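Long-range contacts in uncharacterized protein (Treponema denticola ATCC 35404, PDB 6QNM), which probably binds oxygen at a di-iron centre held in a metallo-beta-lactamase-like fold: residues T179-D184 with I228-Q233; L163-I168 with L219-Q224; D7-Y12 with F19-S24; G169-D174 with P190-F195. All blocks are in the same frame, centred on the assembly; numbering follows the deposited sequence.

Contact 1: T179-D184 with I228-Q233; sequences TTFVED and IYKDEQ
The ring of Phe181 lies between two aliphatic groups. Lys230 passes its CD over one face, offset toward the rim and 3.6 Å from Phe181 CE1, while Thr180 CG2 covers the opposite face over the ring centre. The lysine reaches this place with CG anti to its backbone N (chi1 -175°) and then bends at its last two torsions, which turns NZ back to a 2.9 Å salt bridge with Asp231 OD2. Lys230 NZ is 5.5 Å from the centroid of the Phe181 ring, at most a weak cation-pi attraction, so the methylene does the touching. Ile228 O sits at the edge of the same ring, near its plane, and accepts a bond from Val182 N at 2.8 Å. Ile228 N in turn gives a nearly straight bond to Thr180 O, 3.0 Å. These two bonds make a single bridge that brings the loop 179-184 alongside the chain entering the short strand 229-230. A water carries the pairing on, donating to Val182 O and accepting from Lys230 N. Val182 CG2 meets Tyr229 CE1 at 3.9 Å. Six backbone polar atoms are thus paired directly or through water, and the lysine charge is directed to its neighbouring carboxylate.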
# COMPACT_ATOMS: atom_id res chain seq x y z
N THR A 179 -28.04 4.08 -5.66
CA THR A 179 -28.57 4.38 -4.34
C THR A 179 -27.46 4.62 -3.31
O THR A 179 -26.30 4.26 -3.51
CB THR A 179 -29.46 3.23 -3.86
OG1 THR A 179 -28.65 2.07 -3.63
CG2 THR A 179 -30.49 2.90 -4.92
N THR A 180 -27.86 5.25 -2.20
CA THR A 180 -26.95 5.40 -1.06
C THR A 180 -26.62 4.04 -0.45
O THR A 180 -25.46 3.76 -0.12
CB THR A 180 -27.57 6.31 -0.00
OG1 THR A 180 -27.84 7.60 -0.57
CG2 THR A 180 -26.63 6.47 1.19
N PHE A 181 -27.62 3.17 -0.30
CA PHE A 181 -27.50 1.92 0.44
C PHE A 181 -27.64 0.71 -0.47
O PHE A 181 -28.33 0.74 -1.49
CB PHE A 181 -28.57 1.85 1.54
CG PHE A 181 -28.50 2.98 2.52
CD1 PHE A 181 -27.54 2.98 3.52
CD2 PHE A 181 -29.40 4.03 2.46
CE1 PHE A 181 -27.47 4.02 4.43
CE2 PHE A 181 -29.34 5.07 3.37
CZ PHE A 181 -28.37 5.06 4.36
N VAL A 182 -26.97 -0.38 -0.07
CA VAL A 182 -27.11 -1.67 -0.73
C VAL A 182 -28.52 -2.19 -0.55
O VAL A 182 -29.05 -2.23 0.58
CB VAL A 182 -26.08 -2.67 -0.19
CG1 VAL A 182 -26.33 -4.06 -0.75
CG2 VAL A 182 -24.66 -2.22 -0.49
N GLU A 183 -29.16 -2.60 -1.65
CA GLU A 183 -30.53 -3.09 -1.59
C GLU A 183 -30.66 -4.58 -1.82
O GLU A 183 -31.67 -5.16 -1.41
CB GLU A 183 -31.40 -2.36 -2.63
CG GLU A 183 -31.33 -0.85 -2.57
CD GLU A 183 -32.41 -0.19 -3.42
OE1 GLU A 183 -32.50 -0.51 -4.62
OE2 GLU A 183 -33.16 0.63 -2.87
N ASP A 184 -29.68 -5.22 -2.46
CA ASP A 184 -29.73 -6.65 -2.73
C ASP A 184 -28.31 -7.18 -2.65
O ASP A 184 -27.51 -6.90 -3.55
CB ASP A 184 -30.36 -6.93 -4.09
CG ASP A 184 -30.63 -8.41 -4.32
OD1 ASP A 184 -29.74 -9.24 -4.05
OD2 ASP A 184 -31.74 -8.74 -4.78
N ILE A 228 -23.58 1.62 0.84
CA ILE A 228 -23.43 1.39 2.27
C ILE A 228 -24.33 0.24 2.70
O ILE A 228 -25.47 0.10 2.24
CB ILE A 228 -23.75 2.67 3.05
CG1 ILE A 228 -22.75 3.77 2.69
CG2 ILE A 228 -23.79 2.43 4.55
CD1 ILE A 228 -23.29 5.17 2.89
N TYR A 229 -23.82 -0.60 3.61
CA TYR A 229 -24.58 -1.70 4.18
C TYR A 229 -25.36 -1.22 5.39
O TYR A 229 -24.79 -0.65 6.32
CB TYR A 229 -23.65 -2.85 4.57
CG TYR A 229 -22.72 -3.28 3.46
CD1 TYR A 229 -23.12 -4.19 2.50
CD2 TYR A 229 -21.43 -2.75 3.37
CE1 TYR A 229 -22.27 -4.58 1.48
CE2 TYR A 229 -20.58 -3.14 2.35
CZ TYR A 229 -21.00 -4.05 1.41
OH TYR A 229 -20.15 -4.43 0.39
N LYS A 230 -26.67 -1.47 5.39
CA LYS A 230 -27.56 -1.06 6.46
C LYS A 230 -28.62 -2.14 6.65
O LYS A 230 -28.83 -2.99 5.78
CB LYS A 230 -28.20 0.30 6.13
CG LYS A 230 -29.06 0.93 7.21
CD LYS A 230 -29.61 2.27 6.73
CE LYS A 230 -31.00 2.13 6.13
NZ LYS A 230 -32.05 2.17 7.19
N ASP A 231 -29.27 -2.11 7.82
CA ASP A 231 -30.34 -3.05 8.16
C ASP A 231 -29.80 -4.47 7.99
O ASP A 231 -28.74 -4.79 8.54
CB ASP A 231 -31.59 -2.73 7.35
CG ASP A 231 -32.08 -1.32 7.55
OD1 ASP A 231 -32.11 -0.85 8.71
OD2 ASP A 231 -32.44 -0.67 6.54
N GLU A 232 -30.50 -5.35 7.26
CA GLU A 232 -30.08 -6.73 7.10
C GLU A 232 -28.77 -6.86 6.33
O GLU A 232 -28.08 -7.87 6.49
CB GLU A 232 -31.17 -7.53 6.40
CG GLU A 232 -32.56 -7.38 7.01
CD GLU A 232 -33.25 -6.10 6.58
OE1 GLU A 232 -32.88 -5.53 5.53
OE2 GLU A 232 -34.16 -5.64 7.31
N GLN A 233 -28.43 -5.88 5.50
CA GLN A 233 -27.23 -6.00 4.67
C GLN A 233 -25.96 -5.97 5.50
O GLN A 233 -24.91 -6.42 5.01
CB GLN A 233 -27.19 -4.89 3.62
CG GLN A 233 -28.44 -4.81 2.74
CD GLN A 233 -28.79 -6.13 2.08
OE1 GLN A 233 -27.92 -6.94 1.78
NE2 GLN A 233 -30.08 -6.34 1.84
O HOH W 1 -28.15 -1.54 2.98

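Contact 2: L163-I168 with L219-Q224; sequences LFSGDI and LMIAPQ
Phe164 leans over its partner strand toward Gln224. From CB, 4.1 Å from Ala222 O, the chain leaves anti to the backbone N (chi1 171°) and brings CD1 to 3.4 Å from that same oxygen. CE1 and CZ, farther out, meet Gln224 OE1, which lies near the ring plane at its edge, 3.7 Å from CE1; the amide is turned 77° against the ring. Gly166 N stands over the centre of one ring face. Alongside, the two strands run parallel: Leu163 N bonds to Met220 O, Ala222 N to Leu163 O at 2.7 Å, and Ser165 N to Ala222 O at 3.0 Å, this last donor rising well out of the carbonyl plane. Gln224 N then reaches Gly166 O at 2.8 Å, where a type II' turn from Ser165 to Ile168 has begun. Ser165 OG gives its proton to Ile168 O and also meets Ile221 CG2 at 3.5 Å. Gln224 NE2 is bonded to Asp50 O, which fixes the amide with OE1 toward the ring. The main-chain ladder therefore carries the polar load of this buried sheet pair, while OE1 faces the slightly positive rim of the phenyl, which would be expected to give a modest electrostatic gain.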
# COMPACT_ATOMS: atom_id res chain seq x y z
N LEU A 163 -19.86 2.30 11.06
CA LEU A 163 -18.48 1.86 10.90
C LEU A 163 -18.00 2.29 9.52
O LEU A 163 -18.50 1.81 8.50
CB LEU A 163 -18.35 0.35 11.07
CG LEU A 163 -16.96 -0.20 10.72
CD1 LEU A 163 -15.91 0.34 11.68
CD2 LEU A 163 -16.96 -1.72 10.72
N PHE A 164 -17.03 3.20 9.49
CA PHE A 164 -16.30 3.47 8.26
C PHE A 164 -15.24 2.38 8.11
O PHE A 164 -14.31 2.30 8.92
CB PHE A 164 -15.67 4.86 8.28
CG PHE A 164 -14.71 5.11 7.14
CD1 PHE A 164 -15.19 5.31 5.86
CD2 PHE A 164 -13.34 5.12 7.35
CE1 PHE A 164 -14.31 5.52 4.80
CE2 PHE A 164 -12.46 5.34 6.30
CZ PHE A 164 -12.95 5.54 5.02
N SER A 165 -15.37 1.55 7.07
CA SER A 165 -14.55 0.35 6.94
C SER A 165 -13.39 0.52 5.96
O SER A 165 -12.63 -0.44 5.76
CB SER A 165 -15.41 -0.83 6.50
OG SER A 165 -16.14 -0.53 5.32
N GLY A 166 -13.25 1.68 5.34
CA GLY A 166 -12.19 1.86 4.37
C GLY A 166 -12.41 0.98 3.16
O GLY A 166 -13.49 0.98 2.56
N ASP A 167 -11.39 0.20 2.80
CA ASP A 167 -11.50 -0.68 1.64
C ASP A 167 -12.36 -1.91 1.92
O ASP A 167 -12.80 -2.56 0.97
CB ASP A 167 -10.11 -1.13 1.18
CG ASP A 167 -9.40 -0.08 0.34
OD1 ASP A 167 -10.10 0.77 -0.26
OD2 ASP A 167 -8.16 -0.10 0.30
N ILE A 168 -12.59 -2.25 3.19
CA ILE A 168 -13.34 -3.46 3.50
C ILE A 168 -14.80 -3.25 3.14
O ILE A 168 -15.45 -2.31 3.61
CB ILE A 168 -13.17 -3.84 4.97
CG1 ILE A 168 -11.72 -4.25 5.25
CG2 ILE A 168 -14.12 -4.98 5.33
CD1 ILE A 168 -11.31 -4.12 6.71
N LEU A 219 -24.82 -0.15 13.08
CA LEU A 219 -26.03 -0.10 12.29
C LEU A 219 -25.72 0.07 10.81
O LEU A 219 -26.54 -0.30 9.97
CB LEU A 219 -26.93 1.05 12.77
CG LEU A 219 -27.44 0.95 14.21
CD1 LEU A 219 -28.18 2.22 14.61
CD2 LEU A 219 -28.34 -0.27 14.38
N MET A 220 -24.54 0.60 10.49
CA MET A 220 -24.11 0.78 9.12
C MET A 220 -22.64 0.40 9.01
O MET A 220 -21.86 0.58 9.94
CB MET A 220 -24.28 2.23 8.65
CG MET A 220 -25.70 2.67 8.40
SD MET A 220 -25.70 4.32 7.67
CE MET A 220 -27.25 4.98 8.30
N ILE A 221 -22.28 -0.14 7.85
CA ILE A 221 -20.89 -0.31 7.45
C ILE A 221 -20.72 0.51 6.18
O ILE A 221 -21.32 0.20 5.14
CB ILE A 221 -20.52 -1.78 7.23
CG1 ILE A 221 -20.71 -2.58 8.52
CG2 ILE A 221 -19.08 -1.89 6.74
CD1 ILE A 221 -20.36 -4.05 8.39
N ALA A 222 -19.90 1.56 6.26
CA ALA A 222 -19.74 2.48 5.14
C ALA A 222 -18.35 2.34 4.55
O ALA A 222 -17.37 2.76 5.19
CB ALA A 222 -19.99 3.92 5.59
N PRO A 223 -18.20 1.77 3.36
CA PRO A 223 -16.88 1.64 2.75
C PRO A 223 -16.49 2.90 1.99
O PRO A 223 -17.31 3.78 1.73
CB PRO A 223 -17.08 0.46 1.79
CG PRO A 223 -18.51 0.61 1.34
CD PRO A 223 -19.27 1.22 2.51
N GLN A 224 -15.22 2.95 1.60
CA GLN A 224 -14.72 4.13 0.89
C GLN A 224 -15.32 4.24 -0.51
O GLN A 224 -15.46 5.36 -1.03
CB GLN A 224 -13.19 4.11 0.83
CG GLN A 224 -12.56 5.26 0.03
CD GLN A 224 -12.66 6.62 0.71
OE1 GLN A 224 -13.58 6.89 1.48
NE2 GLN A 224 -11.70 7.50 0.42

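Contact 3: D7-Y12 with F19-S24; sequences DGVVLY and FIWLGS
A classic beta bulge interrupts an antiparallel pair of strands here, with Leu11 and Tyr12 both set against Phe19. Phe19 O receives Leu11 N at 2.7 Å and, more weakly, Tyr12 N at 3.3 Å; Phe19 N returns a bond to Tyr12 O. Before the bulge the ladder is regular: Val9 and Trp21 form a hydrogen-bonded pair with 2.8 Å from Val9 N to Trp21 O, and Asp7 pairs with Gly23 in the same way. Gly8 with Leu22 and Val10 with Ile20 are non-hydrogen-bonded pairs, and Leu22 CD2 comes up to Gly8 CA at 3.6 Å. On the face of Val9 and Trp21, the indole is carried with CG anti to the backbone N (chi1 169°), and its benzo part runs obliquely past the valine, Val9 CG2 touching CE3 of Trp21 at 3.6 Å. Gly23 N stands over one face of the indole, offset toward the rim. At the bulge Leu11 CD1 touches Phe19 CD2 at 3.9 Å and Trp21 CB at 4.2 Å. Trp21 NE1 is held by Thr35 OG1. Strand 19-23 pairs on its other edge with strand 35-42; Leu22 reaches helix 57-65, and Leu11 and Phe19 pack on Ile162 at the start of strand 162-166, in the other sheet.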
# COMPACT_ATOMS: atom_id res chain seq x y z
N ASP A 7 -23.14 16.25 -4.12
CA ASP A 7 -24.26 16.23 -3.19
C ASP A 7 -23.77 15.86 -1.80
O ASP A 7 -22.84 15.06 -1.66
CB ASP A 7 -25.32 15.23 -3.62
CG ASP A 7 -25.95 15.57 -4.96
OD1 ASP A 7 -26.08 16.78 -5.27
OD2 ASP A 7 -26.32 14.63 -5.69
N GLY A 8 -24.39 16.45 -0.79
CA GLY A 8 -24.09 16.07 0.58
C GLY A 8 -25.30 15.39 1.18
O GLY A 8 -26.39 15.96 1.21
N VAL A 9 -25.12 14.16 1.65
CA VAL A 9 -26.19 13.36 2.24
C VAL A 9 -25.81 13.07 3.68
O VAL A 9 -24.81 12.40 3.95
CB VAL A 9 -26.43 12.06 1.47
CG1 VAL A 9 -27.51 11.23 2.15
CG2 VAL A 9 -26.80 12.36 0.02
N VAL A 10 -26.63 13.57 4.60
CA VAL A 10 -26.45 13.33 6.03
C VAL A 10 -26.98 11.93 6.35
O VAL A 10 -28.17 11.65 6.16
CB VAL A 10 -27.17 14.40 6.86
CG1 VAL A 10 -27.10 14.09 8.34
CG2 VAL A 10 -26.58 15.78 6.57
N LEU A 11 -26.08 11.05 6.80
CA LEU A 11 -26.48 9.69 7.17
C LEU A 11 -26.98 9.61 8.62
O LEU A 11 -27.75 8.71 8.95
CB LEU A 11 -25.32 8.72 6.97
CG LEU A 11 -24.71 8.69 5.57
CD1 LEU A 11 -23.51 7.74 5.53
CD2 LEU A 11 -25.76 8.29 4.53
N TYR A 12 -26.54 10.54 9.48
CA TYR A 12 -26.95 10.60 10.87
C TYR A 12 -26.82 12.04 11.34
O TYR A 12 -25.93 12.77 10.91
CB TYR A 12 -26.11 9.68 11.78
CG TYR A 12 -26.42 9.83 13.26
CD1 TYR A 12 -25.77 10.79 14.04
CD2 TYR A 12 -27.38 9.04 13.88
CE1 TYR A 12 -26.06 10.94 15.38
CE2 TYR A 12 -27.67 9.18 15.23
CZ TYR A 12 -27.01 10.14 15.97
OH TYR A 12 -27.29 10.30 17.31
N PHE A 19 -22.95 12.69 10.68
CA PHE A 19 -22.13 11.81 9.84
C PHE A 19 -22.61 12.00 8.40
O PHE A 19 -23.77 11.70 8.09
CB PHE A 19 -22.25 10.35 10.28
CG PHE A 19 -21.18 9.45 9.70
CD1 PHE A 19 -20.19 8.93 10.52
CD2 PHE A 19 -21.18 9.10 8.36
CE1 PHE A 19 -19.21 8.09 10.00
CE2 PHE A 19 -20.21 8.26 7.83
CZ PHE A 19 -19.22 7.76 8.65
N ILE A 20 -21.73 12.50 7.53
CA ILE A 20 -22.11 13.02 6.23
C ILE A 20 -21.36 12.27 5.13
O ILE A 20 -20.14 12.08 5.22
CB ILE A 20 -21.82 14.53 6.13
CG1 ILE A 20 -22.59 15.30 7.22
CG2 ILE A 20 -22.17 15.06 4.75
CD1 ILE A 20 -21.98 16.64 7.56
N TRP A 21 -22.09 11.88 4.09
CA TRP A 21 -21.52 11.35 2.86
C TRP A 21 -21.50 12.45 1.81
O TRP A 21 -22.51 13.13 1.60
CB TRP A 21 -22.34 10.16 2.35
CG TRP A 21 -21.99 9.68 0.95
CD1 TRP A 21 -21.11 8.69 0.62
CD2 TRP A 21 -22.54 10.15 -0.29
NE1 TRP A 21 -21.07 8.53 -0.75
CE2 TRP A 21 -21.94 9.41 -1.33
CE3 TRP A 21 -23.48 11.14 -0.63
CZ2 TRP A 21 -22.24 9.62 -2.68
CZ3 TRP A 21 -23.78 11.34 -1.97
CH2 TRP A 21 -23.17 10.58 -2.97
N LEU A 22 -20.35 12.64 1.16
CA LEU A 22 -20.25 13.58 0.05
C LEU A 22 -19.85 12.81 -1.20
O LEU A 22 -18.87 12.06 -1.18
CB LEU A 22 -19.23 14.68 0.34
CG LEU A 22 -19.41 15.46 1.64
CD1 LEU A 22 -18.13 16.20 2.02
CD2 LEU A 22 -20.59 16.41 1.51
N GLY A 23 -20.60 13.00 -2.27
CA GLY A 23 -20.28 12.33 -3.52
C GLY A 23 -20.96 13.00 -4.68
O GLY A 23 -21.72 13.96 -4.53
N SER A 24 -20.70 12.46 -5.87
CA SER A 24 -21.23 13.02 -7.10
C SER A 24 -22.09 12.03 -7.86
O SER A 24 -22.68 11.11 -7.28
CB SER A 24 -20.10 13.49 -8.00
OG SER A 24 -19.60 12.41 -8.77

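Contact 4: G169-D174 with P190-F195; sequences GAAVFD and PLIEGF
Ala170 O takes a 2.7 Å bond from a water that also lies 3.1 Å from Leu191 O, to which it can donate, and accepts a weak bond from Val172 N. This water joins the loop 169-174 to the helix, since no direct hydrogen bond crosses between the two segments. The same Ala170 O has Ile192 CG2 beside it at 3.6 Å. Ala171 puts its methyl against the helix, CB to Leu191 CB 3.9 Å, with Ile192 CG2 close by. Next along the loop, Val172 sets CG2 over one face of the Phe195 ring, 4.1 Å from the centroid and 28° off the normal, a CH-pi contact. With chi1 at -49°, that methyl is wedged between the backbone N and the carbonyl carbon of its own residue, and another side of it lies over the centre of the Phe173 ring. The loop follows strand 162-166 and leads round to helix 185-199, against which it folds back; both belong to the metallo-beta-lactamase-like fold. The helix is irregular here, several of its backbone N atoms lacking the usual bond to the preceding turn. Phe173 brings CE2 to Phe195 CB at 3.9 Å, the two side chains crossing at about a right angle. The Phe173 ring also meets Arg108 and Phe109 of the second subunit, a cation-pi contact and a ring contact at the subunit interface.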
# COMPACT_ATOMS: atom_id res chain seq x y z
N GLY A 169 -15.33 -4.14 2.30
CA GLY A 169 -16.67 -4.00 1.77
C GLY A 169 -16.78 -3.05 0.59
O GLY A 169 -17.90 -2.86 0.08
N ALA A 170 -15.68 -2.47 0.14
CA ALA A 170 -15.74 -1.46 -0.89
C ALA A 170 -15.91 -2.09 -2.26
O ALA A 170 -15.34 -3.15 -2.55
CB ALA A 170 -14.48 -0.59 -0.88
N ALA A 171 -16.71 -1.44 -3.10
CA ALA A 171 -16.79 -1.79 -4.52
C ALA A 171 -15.83 -0.89 -5.28
O ALA A 171 -16.21 0.09 -5.92
CB ALA A 171 -18.22 -1.64 -5.02
N VAL A 172 -14.54 -1.22 -5.19
CA VAL A 172 -13.54 -0.52 -5.97
C VAL A 172 -13.71 -1.00 -7.40
O VAL A 172 -14.46 -1.94 -7.65
CB VAL A 172 -12.11 -0.75 -5.43
CG1 VAL A 172 -12.07 -0.52 -3.93
CG2 VAL A 172 -11.64 -2.15 -5.77
N PHE A 173 -13.01 -0.36 -8.35
CA PHE A 173 -13.08 -0.64 -9.79
C PHE A 173 -14.39 -0.18 -10.42
O PHE A 173 -14.39 0.29 -11.57
CB PHE A 173 -12.93 -2.14 -10.10
CG PHE A 173 -11.78 -2.83 -9.42
CD1 PHE A 173 -10.50 -2.32 -9.50
CD2 PHE A 173 -11.99 -4.02 -8.73
CE1 PHE A 173 -9.44 -2.98 -8.89
CE2 PHE A 173 -10.93 -4.67 -8.11
CZ PHE A 173 -9.66 -4.15 -8.19
N ASP A 174 -15.50 -0.29 -9.70
CA ASP A 174 -16.80 0.19 -10.16
C ASP A 174 -17.28 1.35 -9.30
O ASP A 174 -16.90 1.48 -8.13
CB ASP A 174 -17.83 -0.95 -10.15
CG ASP A 174 -19.26 -0.46 -10.20
OD1 ASP A 174 -19.91 -0.42 -9.13
OD2 ASP A 174 -19.75 -0.11 -11.30
N PRO A 190 -21.21 -9.29 -7.11
CA PRO A 190 -20.22 -9.18 -8.20
C PRO A 190 -19.33 -7.94 -8.11
O PRO A 190 -18.22 -7.96 -8.67
CB PRO A 190 -21.09 -9.15 -9.46
CG PRO A 190 -22.32 -9.87 -9.08
CD PRO A 190 -22.56 -9.53 -7.64
N LEU A 191 -19.78 -6.88 -7.45
CA LEU A 191 -18.99 -5.65 -7.36
C LEU A 191 -17.86 -5.72 -6.34
O LEU A 191 -16.92 -4.93 -6.42
CB LEU A 191 -19.90 -4.47 -7.02
CG LEU A 191 -21.05 -4.14 -7.97
CD1 LEU A 191 -21.80 -2.91 -7.49
CD2 LEU A 191 -20.55 -3.95 -9.39
N ILE A 192 -17.93 -6.64 -5.38
CA ILE A 192 -16.94 -6.69 -4.30
C ILE A 192 -16.18 -8.00 -4.23
O ILE A 192 -15.10 -8.04 -3.61
CB ILE A 192 -17.59 -6.38 -2.94
CG1 ILE A 192 -18.52 -7.52 -2.52
CG2 ILE A 192 -18.35 -5.05 -2.97
CD1 ILE A 192 -19.02 -7.41 -1.10
N GLU A 193 -16.69 -9.09 -4.81
CA GLU A 193 -16.11 -10.41 -4.54
C GLU A 193 -14.67 -10.51 -5.03
O GLU A 193 -13.78 -10.95 -4.29
CB GLU A 193 -16.97 -11.50 -5.18
CG GLU A 193 -16.56 -12.91 -4.77
CD GLU A 193 -17.48 -13.98 -5.34
OE1 GLU A 193 -18.07 -13.75 -6.41
OE2 GLU A 193 -17.61 -15.05 -4.70
N GLY A 194 -14.42 -10.10 -6.28
CA GLY A 194 -13.08 -10.26 -6.84
C GLY A 194 -12.01 -9.50 -6.07
O GLY A 194 -10.91 -10.02 -5.85
N PHE A 195 -12.32 -8.27 -5.67
CA PHE A 195 -11.37 -7.48 -4.89
C PHE A 195 -11.02 -8.18 -3.58
O PHE A 195 -9.85 -8.27 -3.20
CB PHE A 195 -11.94 -6.09 -4.62
CG PHE A 195 -11.15 -5.28 -3.63
CD1 PHE A 195 -9.90 -4.80 -3.95
CD2 PHE A 195 -11.67 -5.01 -2.37
CE1 PHE A 195 -9.17 -4.06 -3.04
CE2 PHE A 195 -10.95 -4.27 -1.46
CZ PHE A 195 -9.69 -3.79 -1.79
O HOH W 2 -14.42 -4.00 -4.92

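From the N terminus, contact 3 closes first, a short hairpin-like link at the edge of the larger sheet, complete before the other three open. Contact 2 then opens on strand 162-166 and closes on strand 220-223, some fifty residues later; contact 4 opens and closes within that span, folding the chain after strand 162-166 onto helix 185-199. Contact 1 crosses both: it opens on 179-184, between the two segments of contact 4, and closes after contact 2, on strand 229-230, which neighbours 220-223. Tyr229 OH reaches Gly169 O, joining contacts 1 and 4, and Leu11 packs on Ile228, bringing contact 3 against contact 1.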